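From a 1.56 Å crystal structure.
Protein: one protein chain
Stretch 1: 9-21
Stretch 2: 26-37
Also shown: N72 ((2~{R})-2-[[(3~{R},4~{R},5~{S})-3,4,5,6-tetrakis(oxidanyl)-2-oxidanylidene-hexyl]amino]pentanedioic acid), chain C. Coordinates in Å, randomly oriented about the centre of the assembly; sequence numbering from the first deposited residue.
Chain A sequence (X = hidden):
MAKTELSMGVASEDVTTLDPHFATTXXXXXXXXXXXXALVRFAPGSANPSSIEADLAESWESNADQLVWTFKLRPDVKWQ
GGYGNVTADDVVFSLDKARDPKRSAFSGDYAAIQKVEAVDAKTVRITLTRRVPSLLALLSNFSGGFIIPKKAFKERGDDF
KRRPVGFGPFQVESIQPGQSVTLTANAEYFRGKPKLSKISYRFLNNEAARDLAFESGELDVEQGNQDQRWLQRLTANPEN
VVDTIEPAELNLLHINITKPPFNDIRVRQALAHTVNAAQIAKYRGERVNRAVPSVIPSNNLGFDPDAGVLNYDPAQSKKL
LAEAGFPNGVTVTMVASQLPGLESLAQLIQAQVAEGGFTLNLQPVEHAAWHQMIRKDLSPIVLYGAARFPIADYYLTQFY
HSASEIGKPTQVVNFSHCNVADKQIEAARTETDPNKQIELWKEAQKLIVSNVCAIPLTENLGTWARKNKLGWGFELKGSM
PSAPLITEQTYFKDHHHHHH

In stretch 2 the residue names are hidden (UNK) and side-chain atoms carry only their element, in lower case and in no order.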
# COMPACT_ATOMS: atom_id res chain seq x y z
N GLY A 9 9.32 -15.10 7.18
CA GLY A 9 10.33 -14.63 6.24
C GLY A 9 9.67 -13.74 5.22
O GLY A 9 8.67 -14.13 4.62
N VAL A 10 10.22 -12.52 5.03
CA VAL A 10 9.62 -11.53 4.14
C VAL A 10 10.57 -11.04 3.08
O VAL A 10 11.79 -11.16 3.24
CB VAL A 10 9.00 -10.34 4.93
CG1 VAL A 10 8.07 -10.84 6.05
CG2 VAL A 10 10.08 -9.42 5.50
N ALA A 11 10.01 -10.48 1.99
CA ALA A 11 10.78 -9.95 0.87
C ALA A 11 11.10 -8.49 1.17
O ALA A 11 10.46 -7.57 0.66
CB ALA A 11 9.98 -10.06 -0.42
N SER A 12 12.05 -8.30 2.05
CA SER A 12 12.54 -6.99 2.46
C SER A 12 13.95 -7.15 2.95
O SER A 12 14.32 -8.23 3.43
CB SER A 12 11.68 -6.42 3.59
OG SER A 12 12.19 -5.17 4.02
N GLU A 13 14.74 -6.08 2.85
CA GLU A 13 16.13 -6.08 3.30
C GLU A 13 16.29 -5.49 4.69
O GLU A 13 17.25 -5.85 5.37
CB GLU A 13 17.04 -5.37 2.28
CG GLU A 13 17.02 -6.06 0.91
CD GLU A 13 18.08 -5.65 -0.10
OE1 GLU A 13 19.25 -5.48 0.32
OE2 GLU A 13 17.75 -5.49 -1.30
N ASP A 14 15.35 -4.61 5.14
CA ASP A 14 15.46 -3.97 6.46
C ASP A 14 14.22 -3.14 6.76
O ASP A 14 13.34 -3.00 5.91
CB ASP A 14 16.69 -3.02 6.48
CG ASP A 14 17.31 -2.64 7.83
OD1 ASP A 14 16.87 -3.19 8.88
OD2 ASP A 14 18.23 -1.79 7.84
N VAL A 15 14.17 -2.60 7.98
CA VAL A 15 13.16 -1.66 8.45
C VAL A 15 13.60 -0.29 7.91
O VAL A 15 14.78 0.03 8.03
CB VAL A 15 13.19 -1.56 10.02
CG1 VAL A 15 12.41 -0.34 10.54
CG2 VAL A 15 12.69 -2.83 10.67
N THR A 16 12.66 0.53 7.41
CA THR A 16 12.99 1.91 7.05
C THR A 16 12.33 2.81 8.08
O THR A 16 13.03 3.58 8.74
CB THR A 16 12.60 2.25 5.62
OG1 THR A 16 13.28 1.31 4.77
CG2 THR A 16 13.01 3.67 5.23
N THR A 17 11.00 2.71 8.24
CA THR A 17 10.34 3.54 9.24
C THR A 17 9.16 2.83 9.85
O THR A 17 8.34 2.25 9.12
CB THR A 17 9.93 4.92 8.72
OG1 THR A 17 9.14 5.59 9.72
CG2 THR A 17 9.15 4.86 7.41
N LEU A 18 9.07 2.90 11.18
CA LEU A 18 7.93 2.34 11.90
C LEU A 18 7.06 3.46 12.47
O LEU A 18 6.19 3.21 13.30
CB LEU A 18 8.34 1.25 12.93
CG LEU A 18 9.07 0.03 12.32
CD1 LEU A 18 9.50 -0.95 13.40
CD2 LEU A 18 8.22 -0.66 11.26
N ASP A 19 7.23 4.71 11.92
CA ASP A 19 6.30 5.79 12.22
C ASP A 19 5.16 5.52 11.24
O ASP A 19 5.39 5.49 10.02
CB ASP A 19 6.92 7.18 11.97
CG ASP A 19 5.96 8.36 12.08
OD1 ASP A 19 4.73 8.14 12.01
OD2 ASP A 19 6.43 9.51 12.19
N PRO A 20 3.93 5.25 11.71
CA PRO A 20 2.85 4.90 10.78
C PRO A 20 2.49 5.98 9.79
O PRO A 20 1.88 5.68 8.75
CB PRO A 20 1.67 4.59 11.72
CG PRO A 20 1.96 5.30 12.98
CD PRO A 20 3.46 5.23 13.12
N HIS A 21 2.85 7.25 10.10
CA HIS A 21 2.53 8.34 9.17
C HIS A 21 3.49 8.39 7.97
O HIS A 21 3.28 9.20 7.06
CB HIS A 21 2.49 9.70 9.88
CG HIS A 21 1.50 9.75 11.01
ND1 HIS A 21 1.84 10.24 12.25
CD2 HIS A 21 0.22 9.32 11.05
CE1 HIS A 21 0.76 10.11 13.00
NE2 HIS A 21 -0.24 9.57 12.32
N UNK A 26 5.54 -2.44 1.74
CA UNK A 26 4.68 -3.48 2.33
C UNK A 26 5.27 -3.95 3.68
O UNK A 26 4.53 -4.13 4.65
o UNK A 26 3.79 -4.24 0.26
c UNK A 26 3.85 -5.85 2.02
c UNK A 26 4.56 -4.67 1.38
N UNK A 27 6.60 -4.15 3.73
CA UNK A 27 7.21 -4.66 4.96
C UNK A 27 7.01 -3.70 6.15
O UNK A 27 6.64 -4.14 7.24
c UNK A 27 8.68 -4.96 4.77
o UNK A 27 9.17 -5.58 5.95
N UNK A 28 7.25 -2.40 5.94
CA UNK A 28 7.06 -1.45 7.04
C UNK A 28 5.57 -1.37 7.41
O UNK A 28 5.24 -1.36 8.60
o UNK A 28 9.84 -0.83 7.16
c UNK A 28 7.60 -0.06 6.67
o UNK A 28 9.59 1.18 6.25
c UNK A 28 9.12 0.11 6.69
N UNK A 29 4.66 -1.37 6.40
CA UNK A 29 3.22 -1.31 6.70
C UNK A 29 2.77 -2.57 7.48
O UNK A 29 1.84 -2.49 8.30
n UNK A 29 0.19 2.54 3.71
c UNK A 29 1.04 2.36 2.69
c UNK A 29 2.38 -1.20 5.42
n UNK A 29 1.15 3.31 1.78
n UNK A 29 1.77 1.26 2.61
c UNK A 29 1.66 0.10 3.49
c UNK A 29 2.56 0.12 4.70
N UNK A 30 3.37 -3.73 7.15
CA UNK A 30 3.01 -5.00 7.82
C UNK A 30 3.39 -4.91 9.31
O UNK A 30 2.57 -5.17 10.17
o UNK A 30 3.30 -6.25 5.79
c UNK A 30 3.33 -7.52 7.85
c UNK A 30 3.69 -6.19 7.16
N UNK A 31 4.64 -4.50 9.60
CA UNK A 31 5.08 -4.35 10.98
C UNK A 31 4.19 -3.36 11.73
O UNK A 31 3.75 -3.65 12.83
c UNK A 31 7.53 -5.01 10.61
c UNK A 31 6.55 -3.90 11.00
c UNK A 31 7.63 -6.07 11.70
c UNK A 31 8.94 -4.44 10.33
N UNK A 32 3.89 -2.20 11.10
CA UNK A 32 3.02 -1.19 11.71
C UNK A 32 1.65 -1.79 12.09
O UNK A 32 1.12 -1.49 13.16
c UNK A 32 1.68 0.85 10.94
c UNK A 32 4.20 0.85 10.85
c UNK A 32 2.93 0.01 10.73
N UNK A 33 1.10 -2.68 11.22
CA UNK A 33 -0.20 -3.29 11.48
C UNK A 33 -0.19 -4.24 12.69
O UNK A 33 -1.25 -4.63 13.17
o UNK A 33 -0.10 -5.28 10.09
c UNK A 33 -0.73 -4.03 10.25
N UNK A 34 1.01 -4.65 13.14
CA UNK A 34 1.10 -5.55 14.32
C UNK A 34 1.31 -4.74 15.61
O UNK A 34 1.01 -5.22 16.70
c UNK A 34 2.30 -6.50 14.17
c UNK A 34 2.24 -9.11 10.71
c UNK A 34 2.26 -7.45 12.98
o UNK A 34 2.28 -9.91 9.59
c UNK A 34 1.13 -8.33 11.02
c UNK A 34 3.38 -8.18 12.62
c UNK A 34 3.37 -9.02 11.51
c UNK A 34 1.15 -7.51 12.14
N UNK A 35 1.91 -3.54 15.48
CA UNK A 35 2.29 -2.70 16.62
C UNK A 35 1.23 -1.73 17.05
O UNK A 35 1.16 -1.41 18.24
c UNK A 35 3.60 -1.92 16.24
c UNK A 35 4.75 -2.89 15.87
c UNK A 35 5.87 -2.21 14.99
c UNK A 35 4.04 -0.90 17.32
N UNK A 36 0.51 -1.13 16.07
CA UNK A 36 -0.42 -0.06 16.36
C UNK A 36 -1.88 -0.44 16.14
O UNK A 36 -2.19 -1.42 15.42
c UNK A 36 2.78 3.24 16.60
c UNK A 36 1.51 2.68 16.49
c UNK A 36 3.79 2.85 15.73
c UNK A 36 1.24 1.70 15.54
c UNK A 36 3.55 1.86 14.79
c UNK A 36 2.27 1.30 14.69
o UNK A 36 5.02 3.45 15.80
c UNK A 36 -0.14 1.11 15.42
N UNK A 37 -2.74 0.41 16.68
CA UNK A 37 -4.18 0.38 16.46
C UNK A 37 -4.67 1.77 16.09
O UNK A 37 -3.86 2.71 15.95
OAB N72 C . 5.12 -8.16 -9.10
CAF N72 C . 4.65 -6.87 -8.64
CAG N72 C . 5.19 -6.38 -7.25
OAC N72 C . 5.76 -7.40 -6.49
CAH N72 C . 4.20 -5.42 -6.59
OAM N72 C . 2.90 -5.29 -7.02
CAI N72 C . 3.77 -5.19 -5.15
OAD N72 C . 3.82 -6.40 -4.42
CAJ N72 C . 4.41 -3.96 -4.55
OAE N72 C . 4.79 -3.05 -5.33
CAK N72 C . 4.64 -3.87 -3.02
N N72 C . 3.78 -2.88 -2.42
CA N72 C . 4.29 -1.71 -1.81
C N72 C . 5.73 -1.35 -2.05
O N72 C . 6.33 -0.61 -2.93
CB N72 C . 3.28 -0.57 -1.96
CG N72 C . 3.77 0.88 -1.88
CD N72 C . 2.71 1.85 -1.36
OE1 N72 C . 1.81 1.48 -0.54
OE2 N72 C . 2.75 3.04 -1.75
OXT N72 C . 6.30 -1.91 -1.09
O HOH W 1 10.56 -3.45 6.92

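Position 26 opens the helix with one carbon carrying an oxygen and a carbon, and its side chain touches nothing on stretch 1; this is Thr26, whose backbone N donates to OXT of N72 (3.0 Å). Position 27 has one carbon and then one oxygen. Its CB packs 3.5 Å from Ser12 CB, and the oxygen lies 4.0 Å from Val10 CG2, so it is Ser27.

At position 28 two carbons end in a fork of two oxygens, a carboxylate that faces the backbone amides of Thr16 and Thr17. The residue is Asp28. Its OD1 accepts a nearly linear hydrogen bond from Thr16 N (3.1 Å). Its OD2 accepts one from Thr17 N (2.9 Å). A weak hydrogen bond also runs from Thr16 N to Asp28 OD2 (3.3 Å).

Position 29 carries three carbons, a nitrogen, and a carbon bearing two more nitrogens. Its CA-to-CB bond pointing away from stretch 1, it is Arg29, and its NE (3.2 Å) and NH2 (3.0 Å) form weak hydrogen bonds to OE1 of N72. Position 30, again one carbon with an oxygen and a carbon, makes no contact across; it is Thr30, whose OG1 donates to the backbone O of Thr26 (2.7 Å).

Four carbons forked at the second mark position 31. Its CB lies 3.7 Å from Leu18 CD2, and one terminal carbon is 4.1 Å from Val15 CG2: Leu31. Position 32 has three carbons, branched at the first, with one tip 3.8 Å from Pro20 CB and the other 3.9 Å from Leu18 O; it is Val32.

Position 33, one carbon and one oxygen, is out of reach of stretch 1. This is Ser33, its OG donating to Thr30 O (2.7 Å). Position 34 bears a six-carbon ring with an oxygen, also out of reach: Tyr34. Position 35 has four carbons forked at the first, one arm two carbons long, whose end meets Leu18 CD1 at 4.2 Å; it is Ile35.

Position 36 is a second ring of six carbons with an oxygen. Pro20 CD sits over one face, and the oxygen lies 2.8 Å from Leu18 O, identifying Tyr36, the first residue to leave helical geometry. Position 37 has no side-chain atoms and is Gly37.

The contact combines polar anchors with an apolar middle. Asp28 gathers two successive backbone amides of the loop, while a water accepts from Ser27 OG (2.7 Å) and donates to Asp28 OD1 (2.7 Å) and Asp14 O (3.0 Å). Leu18 packs against Leu31, Val32 and Ile35. Beyond the helix, Tyr36 OH donates to Leu18 O (2.8 Å) as Pro20 CD makes a CH-pi contact, 4.0 Å from the Tyr36 ring centroid.

Stretch 2, residues 26-37: TSDRTLVSYIYG
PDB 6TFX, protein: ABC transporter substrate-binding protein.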